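Local coordinates for protein CghA (Chaetomium globosum, PDB 6KBC) that belongs to the Diels-Alderase family, with N- and C-terminal domains of the calycin clan, and holds the ligand WK1 in a pocket, at residues A83-T89 and E211-V215; T159-Y165 and I187-A192; P166-Q170 and F184-A188. All blocks are in the same frame, centred on the assembly; numbering follows the deposited sequence.

Contact 1 (A83-T89 and E211-V215)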
# COMPACT_ATOMS: atom_id res chain seq x y z
N ALA A 83 -11.75 1.13 6.55
CA ALA A 83 -11.57 1.49 7.95
C ALA A 83 -12.02 0.32 8.81
O ALA A 83 -12.99 -0.36 8.47
CB ALA A 83 -12.36 2.76 8.30
N ALA A 84 -11.31 0.11 9.92
CA ALA A 84 -11.62 -0.99 10.83
C ALA A 84 -11.52 -0.49 12.27
O ALA A 84 -10.65 0.32 12.59
CB ALA A 84 -10.67 -2.18 10.62
N TRP A 85 -12.40 -1.00 13.12
CA TRP A 85 -12.38 -0.72 14.55
C TRP A 85 -12.27 -2.03 15.31
O TRP A 85 -12.83 -3.05 14.88
CB TRP A 85 -13.66 -0.02 15.03
CG TRP A 85 -13.87 1.40 14.59
CD1 TRP A 85 -13.73 2.53 15.36
CD2 TRP A 85 -14.29 1.84 13.29
NE1 TRP A 85 -14.03 3.64 14.61
CE2 TRP A 85 -14.39 3.25 13.34
CE3 TRP A 85 -14.60 1.19 12.09
CZ2 TRP A 85 -14.77 4.02 12.24
CZ3 TRP A 85 -14.98 1.95 11.00
CH2 TRP A 85 -15.06 3.35 11.08
N SER A 86 -11.59 -2.00 16.46
CA SER A 86 -11.40 -3.22 17.24
C SER A 86 -12.72 -3.86 17.65
O SER A 86 -12.75 -5.06 17.92
CB SER A 86 -10.57 -2.91 18.50
OG SER A 86 -11.18 -1.89 19.27
N ASP A 87 -13.81 -3.10 17.70
CA ASP A 87 -15.09 -3.69 18.09
C ASP A 87 -15.74 -4.51 16.97
O ASP A 87 -16.84 -5.03 17.18
CB ASP A 87 -16.06 -2.61 18.59
CG ASP A 87 -16.59 -1.70 17.48
OD1 ASP A 87 -16.24 -1.85 16.29
OD2 ASP A 87 -17.39 -0.79 17.81
N GLY A 88 -15.08 -4.64 15.81
CA GLY A 88 -15.60 -5.41 14.71
C GLY A 88 -16.14 -4.58 13.56
O GLY A 88 -16.28 -5.09 12.45
N THR A 89 -16.41 -3.29 13.80
CA THR A 89 -16.92 -2.46 12.72
C THR A 89 -15.89 -2.33 11.62
O THR A 89 -14.70 -2.12 11.87
CB THR A 89 -17.29 -1.07 13.23
OG1 THR A 89 -18.08 -1.17 14.41
CG2 THR A 89 -18.08 -0.34 12.17
N GLU A 211 -23.45 7.69 13.10
CA GLU A 211 -22.09 8.16 12.88
C GLU A 211 -21.14 7.43 13.82
O GLU A 211 -21.49 7.09 14.96
CB GLU A 211 -21.98 9.67 13.11
CG GLU A 211 -22.68 10.50 12.04
CD GLU A 211 -22.54 11.99 12.29
OE1 GLU A 211 -21.85 12.37 13.27
OE2 GLU A 211 -23.12 12.78 11.51
N LYS A 212 -19.92 7.19 13.34
CA LYS A 212 -18.90 6.54 14.14
C LYS A 212 -17.61 7.30 13.97
O LYS A 212 -17.28 7.73 12.86
CB LYS A 212 -18.71 5.06 13.74
CG LYS A 212 -17.99 4.22 14.81
CD LYS A 212 -17.89 2.76 14.38
CE LYS A 212 -17.27 1.87 15.46
NZ LYS A 212 -18.25 1.35 16.47
N ARG A 213 -16.89 7.47 15.07
CA ARG A 213 -15.65 8.24 15.06
C ARG A 213 -14.45 7.31 15.06
O ARG A 213 -14.48 6.21 15.62
CB ARG A 213 -15.58 9.15 16.29
CG ARG A 213 -16.70 10.19 16.38
CD ARG A 213 -16.38 11.46 15.61
NE ARG A 213 -15.64 12.41 16.43
CZ ARG A 213 -14.37 12.74 16.22
NH1 ARG A 213 -13.70 12.21 15.20
NH2 ARG A 213 -13.77 13.62 17.02
N MET A 214 -13.38 7.76 14.42
CA MET A 214 -12.07 7.16 14.58
C MET A 214 -11.09 8.27 14.90
O MET A 214 -10.86 9.15 14.07
CB MET A 214 -11.63 6.41 13.32
CG MET A 214 -10.32 5.69 13.52
SD MET A 214 -9.84 4.82 12.01
CE MET A 214 -11.13 3.57 11.93
N VAL A 215 -10.52 8.22 16.10
CA VAL A 215 -9.64 9.27 16.58
C VAL A 215 -8.35 8.62 17.04
O VAL A 215 -8.37 7.76 17.94
CB VAL A 215 -10.26 10.07 17.75
CG1 VAL A 215 -9.23 11.04 18.31
CG2 VAL A 215 -11.51 10.79 17.31
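Trp85 is sandwiched between the side chains of Lys212 and Met214, from a strand crossing its own. Lys212 CE lies 3.5 Å from the centroid of the five-membered Trp85 ring on one face, and Met214 CE 3.7 Å from that of the six-membered ring on the other, both as CH-pi contacts. At the indole edge Trp85 NE1 donates to Arg213 O at 2.8 Å, so three consecutive residues grip one side chain. Lys212 runs on, its NZ in cation-pi range, to a salt bridge with Asp87 (NZ to OD2, 2.7 Å). Asp87 belongs to the type I turn Trp85-Gly88, which links antiparallel strands 77-85 and 90-96 as a beta hairpin of the N-terminal calycin-like domain; Asp87 OD1 accepts from Thr89 N (2.9 Å) in an Asx turn. The axes of 83-85 and 211-215 cross at 88°, 9.0 Å apart, without backbone pairing; each link uses a side chain. Phe198 of strand 181-200 adds an edge-to-face ring to Trp85, and Met214 packs on Phe62 of strand 60-69.

Contact 2 (T159-Y165 and I187-A192)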
# COMPACT_ATOMS: atom_id res chain seq x y z
N THR A 159 -3.25 12.62 9.12
CA THR A 159 -1.98 13.30 8.92
C THR A 159 -0.84 12.36 9.24
O THR A 159 -0.97 11.45 10.07
CB THR A 159 -1.82 14.58 9.79
OG1 THR A 159 -1.55 14.21 11.15
CG2 THR A 159 -3.07 15.44 9.72
N HIS A 160 0.27 12.58 8.56
CA HIS A 160 1.51 11.88 8.80
C HIS A 160 2.58 12.87 9.21
O HIS A 160 2.66 13.96 8.64
CB HIS A 160 2.01 11.15 7.53
CG HIS A 160 1.15 10.01 7.10
ND1 HIS A 160 0.73 9.83 5.80
CD2 HIS A 160 0.70 8.93 7.79
CE1 HIS A 160 0.03 8.71 5.71
NE2 HIS A 160 -0.00 8.14 6.90
N ARG A 161 3.41 12.47 10.16
CA ARG A 161 4.64 13.18 10.52
C ARG A 161 5.74 12.16 10.27
O ARG A 161 5.90 11.23 11.06
CB ARG A 161 4.62 13.61 11.99
CG ARG A 161 3.61 14.68 12.28
CD ARG A 161 3.41 15.60 11.10
NE ARG A 161 2.28 16.53 11.29
CZ ARG A 161 2.39 17.80 11.66
NH1 ARG A 161 3.59 18.30 11.93
NH2 ARG A 161 1.30 18.55 11.77
N SER A 162 6.48 12.34 9.18
CA SER A 162 7.46 11.33 8.80
C SER A 162 8.49 11.14 9.90
O SER A 162 8.95 12.10 10.52
CB SER A 162 8.17 11.72 7.50
OG SER A 162 9.15 10.75 7.18
N LEU A 163 8.85 9.88 10.15
CA LEU A 163 9.95 9.63 11.07
C LEU A 163 11.31 9.74 10.39
O LEU A 163 12.33 9.52 11.04
CB LEU A 163 9.77 8.26 11.73
CG LEU A 163 8.46 8.15 12.52
CD1 LEU A 163 8.46 6.94 13.44
CD2 LEU A 163 8.20 9.44 13.35
N GLY A 164 11.33 10.08 9.10
CA GLY A 164 12.59 10.28 8.39
C GLY A 164 13.35 9.01 8.05
O GLY A 164 14.58 9.05 7.93
N TYR A 165 12.65 7.88 7.91
CA TYR A 165 13.30 6.64 7.52
C TYR A 165 13.82 6.76 6.09
O TYR A 165 13.12 7.28 5.22
CB TYR A 165 12.32 5.47 7.57
CG TYR A 165 11.91 4.93 8.92
CD1 TYR A 165 11.97 5.72 10.07
CD2 TYR A 165 11.40 3.64 9.02
CE1 TYR A 165 11.56 5.21 11.30
CE2 TYR A 165 11.00 3.14 10.22
CZ TYR A 165 11.07 3.91 11.36
OH TYR A 165 10.66 3.36 12.54
N ILE A 187 7.02 7.94 1.94
CA ILE A 187 7.22 8.01 3.39
C ILE A 187 7.05 6.61 3.95
O ILE A 187 5.93 6.09 4.00
CB ILE A 187 6.27 9.00 4.07
CG1 ILE A 187 6.43 10.39 3.47
CG2 ILE A 187 6.57 9.01 5.55
CD1 ILE A 187 5.31 11.34 3.84
N ALA A 188 8.16 6.03 4.40
CA ALA A 188 8.17 4.65 4.86
C ALA A 188 7.43 4.51 6.18
O ALA A 188 6.71 3.52 6.40
CB ALA A 188 9.61 4.17 5.01
N MET A 189 7.60 5.49 7.08
CA MET A 189 7.08 5.37 8.44
C MET A 189 6.78 6.76 8.98
O MET A 189 7.62 7.66 8.88
CB MET A 189 8.09 4.67 9.35
CG MET A 189 7.62 4.44 10.77
SD MET A 189 6.06 3.55 10.88
CE MET A 189 6.24 3.07 12.62
N ALA A 190 5.60 6.94 9.55
CA ALA A 190 5.19 8.23 10.07
C ALA A 190 4.39 8.05 11.34
O ALA A 190 3.67 7.05 11.50
CB ALA A 190 4.36 9.00 9.04
N ASN A 191 4.52 9.00 12.27
CA ASN A 191 3.47 9.18 13.27
C ASN A 191 2.20 9.58 12.56
O ASN A 191 2.20 10.51 11.75
CB ASN A 191 3.83 10.26 14.30
CG ASN A 191 4.96 9.87 15.19
OD1 ASN A 191 5.86 10.68 15.46
ND2 ASN A 191 4.96 8.62 15.64
N ALA A 192 1.12 8.89 12.86
CA ALA A 192 -0.14 9.14 12.18
C ALA A 192 -1.14 9.70 13.18
O ALA A 192 -1.16 9.30 14.35
CB ALA A 192 -0.67 7.86 11.53
O HOH W 1 0.79 13.09 12.40
O HOH W 2 9.84 7.61 7.34
O HOH W 3 10.62 7.81 4.81
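This is an antiparallel strand pairing inside the large curled sheet of the N-terminal calycin-like domain, where strand 154-162 runs beside strand 181-200. Arg161 and Asn191 form the hydrogen-bonded pair, Arg161 N to Asn191 O at 2.8 Å one way and Asn191 N to Arg161 O at 2.9 Å the other. The flanking pairs, His160 with Ala192 and Ser162 with Ala190, are non-hydrogen-bonded; their side chains share one face, where Ala190 CB comes within 3.5 Å of His160 CB. His160 NE2 bonds to Asp52 O on strand 46-54. Beyond Ser162 the 159-165 segment leaves the strand. Leu163 N still reaches Met189 O at 2.8 Å, and an ST turn, Gly164 N to Ser162 OG at 3.0 Å, starts the bend. Since 187-188 turns a corner as well, water fills the widening gap: one molecule accepts from Tyr165 N and donates to Met189 O, another joins Tyr165 O to Ala188 N. Tyr165 closes this end, with Met189 CB 3.5 Å from the centroid of its ring, over the face.

Contact 3 (P166-Q170 and F184-A188)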
# COMPACT_ATOMS: atom_id res chain seq x y z
N PRO A 166 15.02 6.26 5.81
CA PRO A 166 15.47 6.19 4.42
C PRO A 166 14.54 5.31 3.60
O PRO A 166 14.14 4.23 4.03
CB PRO A 166 16.87 5.57 4.53
CG PRO A 166 16.87 4.84 5.83
CD PRO A 166 15.97 5.64 6.75
N THR A 167 14.20 5.77 2.39
CA THR A 167 13.17 5.07 1.63
C THR A 167 13.19 5.31 0.12
O THR A 167 12.68 4.49 -0.65
CB THR A 167 11.79 5.46 2.17
OG1 THR A 167 10.79 4.63 1.56
CG2 THR A 167 11.49 6.93 1.87
N LEU A 168 13.75 6.45 -0.32
CA LEU A 168 13.45 6.83 -1.70
C LEU A 168 14.28 6.00 -2.67
O LEU A 168 15.44 5.69 -2.38
CB LEU A 168 13.70 8.33 -1.90
CG LEU A 168 12.73 9.25 -1.13
CD1 LEU A 168 13.14 10.74 -1.20
CD2 LEU A 168 11.30 9.09 -1.65
N PRO A 169 13.71 5.60 -3.81
CA PRO A 169 14.48 4.80 -4.77
C PRO A 169 15.53 5.66 -5.46
O PRO A 169 15.28 6.81 -5.83
CB PRO A 169 13.42 4.30 -5.75
CG PRO A 169 12.38 5.36 -5.71
CD PRO A 169 12.35 5.86 -4.28
N GLN A 170 16.70 5.07 -5.64
CA GLN A 170 17.85 5.77 -6.19
C GLN A 170 18.03 5.48 -7.67
O GLN A 170 18.97 6.00 -8.29
CB GLN A 170 19.10 5.36 -5.42
CG GLN A 170 19.10 5.67 -3.90
CD GLN A 170 18.72 7.10 -3.55
OE1 GLN A 170 17.55 7.42 -3.29
NE2 GLN A 170 19.72 7.99 -3.55
N PHE A 184 6.57 1.99 -4.42
CA PHE A 184 7.56 2.21 -3.38
C PHE A 184 6.96 3.19 -2.39
O PHE A 184 5.79 3.57 -2.50
CB PHE A 184 8.88 2.68 -4.00
CG PHE A 184 8.75 3.95 -4.78
CD1 PHE A 184 8.42 3.92 -6.13
CD2 PHE A 184 8.91 5.18 -4.15
CE1 PHE A 184 8.26 5.10 -6.85
CE2 PHE A 184 8.77 6.36 -4.86
CZ PHE A 184 8.44 6.32 -6.21
N ARG A 185 7.75 3.62 -1.42
CA ARG A 185 7.21 4.33 -0.27
C ARG A 185 7.85 5.70 -0.12
O ARG A 185 8.95 5.82 0.45
CB ARG A 185 7.41 3.48 0.99
CG ARG A 185 6.53 2.22 0.94
CD ARG A 185 6.98 1.15 1.91
NE ARG A 185 8.26 0.58 1.53
CZ ARG A 185 8.41 -0.42 0.67
NH1 ARG A 185 7.34 -0.97 0.10
NH2 ARG A 185 9.62 -0.86 0.38
N PRO A 186 7.21 6.75 -0.61
CA PRO A 186 7.75 8.10 -0.38
C PRO A 186 7.92 8.43 1.09
O PRO A 186 8.87 9.13 1.46
CB PRO A 186 6.70 9.00 -1.05
CG PRO A 186 6.17 8.15 -2.16
CD PRO A 186 6.06 6.77 -1.54
N ILE A 187 7.02 7.94 1.94
CA ILE A 187 7.22 8.01 3.39
C ILE A 187 7.05 6.61 3.95
O ILE A 187 5.93 6.09 4.00
CB ILE A 187 6.27 9.00 4.07
CG1 ILE A 187 6.43 10.39 3.47
CG2 ILE A 187 6.57 9.01 5.55
CD1 ILE A 187 5.31 11.34 3.84
N ALA A 188 8.16 6.03 4.40
CA ALA A 188 8.17 4.65 4.86
C ALA A 188 7.43 4.51 6.18
O ALA A 188 6.71 3.52 6.40
CB ALA A 188 9.61 4.17 5.01
O HOH W 4 10.29 2.95 -0.95
O HOH W 5 10.81 1.79 2.14
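Phe184 comes first, with Pro169 lying on its ring: CG of Pro169 is 3.8 Å from the Phe184 ring centroid, 11° off the normal, a CH-pi contact over the face, and CD of Pro169 approaches CD2 of Phe184 to 3.5 Å. Helix 172-175 joins this apolar cluster, since Ala175 touches both side chains. At Arg185 the contact turns polar. The carbonyl O of Arg185 accepts a very short hydrogen bond, 2.5 Å, from Thr167 OG1. Two waters add to that link: one donates to Thr167 O and accepts from Arg185 N at 2.7 Å, while the other donates to Thr167 OG1 and accepts from Arg185 NE at 2.9 Å. The guanidinium goes on through NH1 to Asn272 O on strand 269-277, in the C-terminal sheet. The loop is thus tied to an inner strand of the N-terminal calycin-like domain beside that sheet, which Ala188 also touches; the side chain of Arg185 lies about 11 Å from the bound WK1. Past Arg185 the strand turns a corner. The CA-to-CB bond of Pro186 points away from the loop and its ring touches Met226 and Arg228 of strand 223-231; it meets 166-170 through its backbone: Thr167 CG2 is 3.4 Å from Pro186 O, and Leu168 CD2 is 3.9 Å from Pro186 CA. The CA-to-CB bond of Ile187 likewise points away, its side chain touching Met226. With Ala188 the methyl faces the loop again, CB standing 3.7 Å from Thr167 OG1, and it also touches Tyr276, whose OH bonds to Pro166 O.

Contacts 2 and 3 follow each other along the same two pieces of chain, share Ile187 and Ala188, and have centres about 11 Å apart. Contact 2 is sheet pairing through backbone bonds; in contact 3, before and at the corner in strand 181-200, a threonine hydroxyl, bridging waters and a proline-aromatic contact take over. Contact 1 lies about 22 Å from contact 2 and 30 Å from contact 3, centre to centre, across the chain's centre from contact 3. It reaches the same sheet through strand 210-216, yet relies on side chains, including the one salt bridge across any of these pairs. Contact 3 is buried; contacts 1 and 2 are partly buried, with exposed residues such as Asp87 and Leu163.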